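PDB 3L84: transketolase from Campylobacter jejuni, which is a transketolase-family enzyme with two domains of the thiamine diphosphate-binding type and a transketolase-like C-terminal domain. Local coordinates for residues 530-534 / 535-539; 575-578 / 579-583. All blocks are in the same frame, centred on the assembly; numbering follows the deposited sequence.

Following the chain from the N terminus, both contacts fall late, in the C-terminal domain. Interaction 1 comes first: strand 528-532 ends, the chain turns at once, and helix 537-549 begins, opening a beta-alpha-beta unit that returns through strand 554-558. Interaction 2 opens only after this and is the converse turn, from helix 570-576 into strand 580-584. The two are in series, each a tight local reversal, and neither encloses nor crosses the other. They meet through the mixed sheet, where strands 528-532 and 580-584 run parallel as neighbours: L531 N probably hydrogen-bonds I582 O, and L531 CD1 packs on L577 CD2 at 3.9 Å.

Interaction 1: residues 530-534 / 535-539; sequences LLASG and SEVWL
V537 N stands above the carbonyl plane of G534, 46° out of it, and gives G534 O a nearly straight hydrogen bond (3.2 Å); V537 CG2 lies beside the oxygen at 3.5 Å, on that side but less raised. A second flat group, the E536 carboxylate, receives S535 OG on the syn side of OE2 at 2.6 Å, tilted 33° from its plane; OE1 is held by R472 and by A586 N. A bend at chi2 (65°) folds the E536 chain back to place it there. In the backbone, E536 N donates to S533 O (3.1 Å), closing a type II' beta turn with G534, at positive phi, in the first corner. The bond from V537 N closes a second, type I turn that leads into the helix, and a water on G534 O also accepts from W538 N. Apolar packing comes from A532 CB, 4.1 Å from V537 CG2. S533 OG hydrogen-bonds E585 and R472, so both sides of the turn share that arginine. This buried corner joins strand 528-532 to helix 537-549 in a beta-alpha-beta unit; A532 also packs on C540 of that helix, and V537 on S558 of strand 554-558.

Interaction 2: residues 575-578 / 579-583; sequences RLLK and GEVIG
Just past helix 570-576, L577 is the first residue to leave helical angles; V581, four residues on, is already in strand 580-584, with the two CA atoms 6.4 Å apart. A weak bond from K578 N to L576 O makes the bend at L577 resemble an inverse gamma turn. K578 is extended; G579 then takes a positive phi (65°), a conformation open to glycine, and swings the chain into the strand. The two segments make no direct hydrogen bond with each other. Instead one water donates to L577 O at 3.0 Å and to G579 O at 2.7 Å, bridging the mouth of the bend.

On the inner side L577 and V581 cross obliquely. Methyl L577 CD2 meets V581 CG1 at 4.0 Å, while the second methyl, V581 CG2, sits 4.0 Å from both L577 CB and K578 O. V581 sets its two methyls this way by holding CG1 anti to the backbone N (chi1 -178°), which leaves CG2 beside that nitrogen. F565 of helix 562-566 packs on L577 as well. K578 curls at chi2 (-63°), turning its chain back along the helix until NZ makes a weak hydrogen bond to E574 O; its carbonyl accepts from T529 OG1.

The chemistry is thus divided. Between the two segments the apolar contact comes down to L577 and V581, whereas the polar backbone of this surface turn is served by water, T529 and neighbouring strands. A lysine ammonium beside the helix's C-terminal carbonyls is consistent with a favourable helix dipole.

Interaction 1: residues 530-534 / 535-539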
# COMPACT_ATOMS: atom_id res chain seq x y z
N LEU A 530 -14.05 -14.27 28.50
CA LEU A 530 -12.81 -14.17 27.72
C LEU A 530 -13.19 -14.30 26.27
O LEU A 530 -13.81 -15.31 25.89
CB LEU A 530 -11.84 -15.28 28.13
CG LEU A 530 -11.27 -15.20 29.57
CD1 LEU A 530 -12.24 -15.55 30.69
CD2 LEU A 530 -10.07 -16.13 29.65
N LEU A 531 -12.90 -13.29 25.49
CA LEU A 531 -13.26 -13.18 24.09
C LEU A 531 -11.98 -13.19 23.27
O LEU A 531 -11.07 -12.38 23.56
CB LEU A 531 -14.04 -11.87 23.85
CG LEU A 531 -14.50 -11.60 22.44
CD1 LEU A 531 -15.81 -10.81 22.42
CD2 LEU A 531 -13.43 -10.89 21.67
N ALA A 532 -11.90 -14.04 22.25
CA ALA A 532 -10.70 -14.10 21.45
C ALA A 532 -11.05 -14.53 20.06
O ALA A 532 -12.14 -15.05 19.81
CB ALA A 532 -9.69 -15.08 22.05
N SER A 533 -10.09 -14.38 19.17
CA SER A 533 -10.18 -14.92 17.83
C SER A 533 -8.93 -15.77 17.52
O SER A 533 -7.88 -15.65 18.16
CB SER A 533 -10.30 -13.82 16.78
OG SER A 533 -9.13 -13.04 16.72
N GLY A 534 -9.03 -16.59 16.49
CA GLY A 534 -7.91 -17.28 15.94
C GLY A 534 -7.07 -18.01 16.95
O GLY A 534 -7.61 -18.73 17.83
N SER A 535 -5.77 -17.83 16.85
CA SER A 535 -4.79 -18.50 17.68
C SER A 535 -4.90 -18.22 19.16
O SER A 535 -4.27 -18.93 19.94
CB SER A 535 -3.38 -18.20 17.20
OG SER A 535 -3.17 -16.78 17.13
N GLU A 536 -5.67 -17.22 19.58
CA GLU A 536 -5.79 -16.93 21.03
C GLU A 536 -6.96 -17.60 21.72
O GLU A 536 -7.10 -17.49 22.94
CB GLU A 536 -5.80 -15.40 21.25
CG GLU A 536 -4.43 -14.80 21.12
CD GLU A 536 -3.85 -14.92 19.73
OE1 GLU A 536 -4.36 -14.19 18.84
OE2 GLU A 536 -2.91 -15.72 19.51
N VAL A 537 -7.80 -18.31 20.98
CA VAL A 537 -8.98 -18.91 21.61
C VAL A 537 -8.60 -20.01 22.60
O VAL A 537 -9.12 -20.09 23.70
CB VAL A 537 -9.99 -19.44 20.53
CG1 VAL A 537 -11.14 -20.24 21.19
CG2 VAL A 537 -10.56 -18.30 19.74
N TRP A 538 -7.64 -20.84 22.23
CA TRP A 538 -7.23 -21.92 23.10
C TRP A 538 -6.63 -21.37 24.40
O TRP A 538 -6.90 -21.90 25.49
CB TRP A 538 -6.21 -22.78 22.35
CG TRP A 538 -5.96 -24.03 23.03
CD1 TRP A 538 -4.82 -24.39 23.68
CD2 TRP A 538 -6.88 -25.14 23.16
NE1 TRP A 538 -4.96 -25.66 24.21
CE2 TRP A 538 -6.22 -26.14 23.90
CE3 TRP A 538 -8.20 -25.37 22.73
CZ2 TRP A 538 -6.83 -27.36 24.20
CZ3 TRP A 538 -8.80 -26.57 23.01
CH2 TRP A 538 -8.12 -27.56 23.75
N LEU A 539 -5.85 -20.30 24.31
CA LEU A 539 -5.31 -19.66 25.51
C LEU A 539 -6.44 -19.26 26.45
O LEU A 539 -6.34 -19.41 27.68
CB LEU A 539 -4.45 -18.43 25.11
CG LEU A 539 -4.05 -17.52 26.25
CD1 LEU A 539 -3.13 -18.18 27.25
CD2 LEU A 539 -3.36 -16.27 25.67
O HOH W 1 -6.65 -21.01 19.42

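Interaction 2: residues 575-578 / 579-583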
# COMPACT_ATOMS: atom_id res chain seq x y z
N ARG A 575 -26.20 -12.08 25.95
CA ARG A 575 -26.00 -13.44 26.40
C ARG A 575 -24.52 -13.81 26.40
O ARG A 575 -24.05 -14.46 27.33
CB ARG A 575 -26.77 -14.43 25.56
CG ARG A 575 -26.56 -15.84 26.06
CD ARG A 575 -27.70 -16.76 25.81
NE ARG A 575 -27.30 -18.11 26.17
CZ ARG A 575 -28.00 -19.19 25.87
NH1 ARG A 575 -29.16 -19.08 25.23
NH2 ARG A 575 -27.52 -20.39 26.20
N LEU A 576 -23.80 -13.42 25.36
CA LEU A 576 -22.37 -13.74 25.29
C LEU A 576 -21.53 -13.01 26.33
O LEU A 576 -20.64 -13.61 26.96
CB LEU A 576 -21.80 -13.41 23.92
CG LEU A 576 -21.90 -14.53 22.87
CD1 LEU A 576 -23.32 -15.10 22.70
CD2 LEU A 576 -21.35 -14.03 21.55
N LEU A 577 -21.78 -11.71 26.47
CA LEU A 577 -20.86 -10.80 27.14
C LEU A 577 -21.27 -10.58 28.59
O LEU A 577 -21.91 -9.57 28.94
CB LEU A 577 -20.76 -9.48 26.35
CG LEU A 577 -20.33 -9.63 24.87
CD1 LEU A 577 -20.42 -8.27 24.15
CD2 LEU A 577 -18.94 -10.24 24.74
N LYS A 578 -20.84 -11.50 29.43
CA LYS A 578 -21.22 -11.49 30.83
C LYS A 578 -20.07 -11.04 31.74
O LYS A 578 -18.91 -11.33 31.48
CB LYS A 578 -21.61 -12.90 31.26
CG LYS A 578 -22.87 -13.42 30.60
CD LYS A 578 -24.07 -12.61 30.95
CE LYS A 578 -25.35 -13.29 30.47
NZ LYS A 578 -26.47 -12.41 30.73
N GLY A 579 -20.40 -10.32 32.80
CA GLY A 579 -19.41 -9.92 33.78
C GLY A 579 -18.40 -8.97 33.19
O GLY A 579 -18.74 -8.13 32.34
N GLU A 580 -17.15 -9.09 33.63
CA GLU A 580 -16.08 -8.26 33.09
C GLU A 580 -15.53 -8.99 31.87
O GLU A 580 -15.14 -10.18 31.93
CB GLU A 580 -15.02 -8.07 34.15
CG GLU A 580 -13.96 -7.05 33.79
CD GLU A 580 -13.19 -6.59 35.03
OE1 GLU A 580 -13.29 -5.39 35.39
OE2 GLU A 580 -12.56 -7.44 35.69
N VAL A 581 -15.53 -8.31 30.73
CA VAL A 581 -15.19 -8.90 29.42
C VAL A 581 -13.78 -8.52 29.06
O VAL A 581 -13.46 -7.32 29.02
CB VAL A 581 -16.17 -8.42 28.35
CG1 VAL A 581 -15.85 -9.08 27.00
CG2 VAL A 581 -17.65 -8.70 28.76
N ILE A 582 -12.95 -9.52 28.82
CA ILE A 582 -11.55 -9.34 28.47
C ILE A 582 -11.34 -9.89 27.05
O ILE A 582 -11.55 -11.08 26.80
CB ILE A 582 -10.59 -10.02 29.44
CG1 ILE A 582 -10.83 -9.55 30.89
CG2 ILE A 582 -9.13 -9.77 29.02
CD1 ILE A 582 -11.75 -10.43 31.71
N GLY A 583 -10.93 -9.01 26.15
CA GLY A 583 -10.58 -9.39 24.78
C GLY A 583 -9.12 -9.77 24.68
O GLY A 583 -8.27 -9.10 25.31
O HOH W 2 -20.97 -7.52 30.97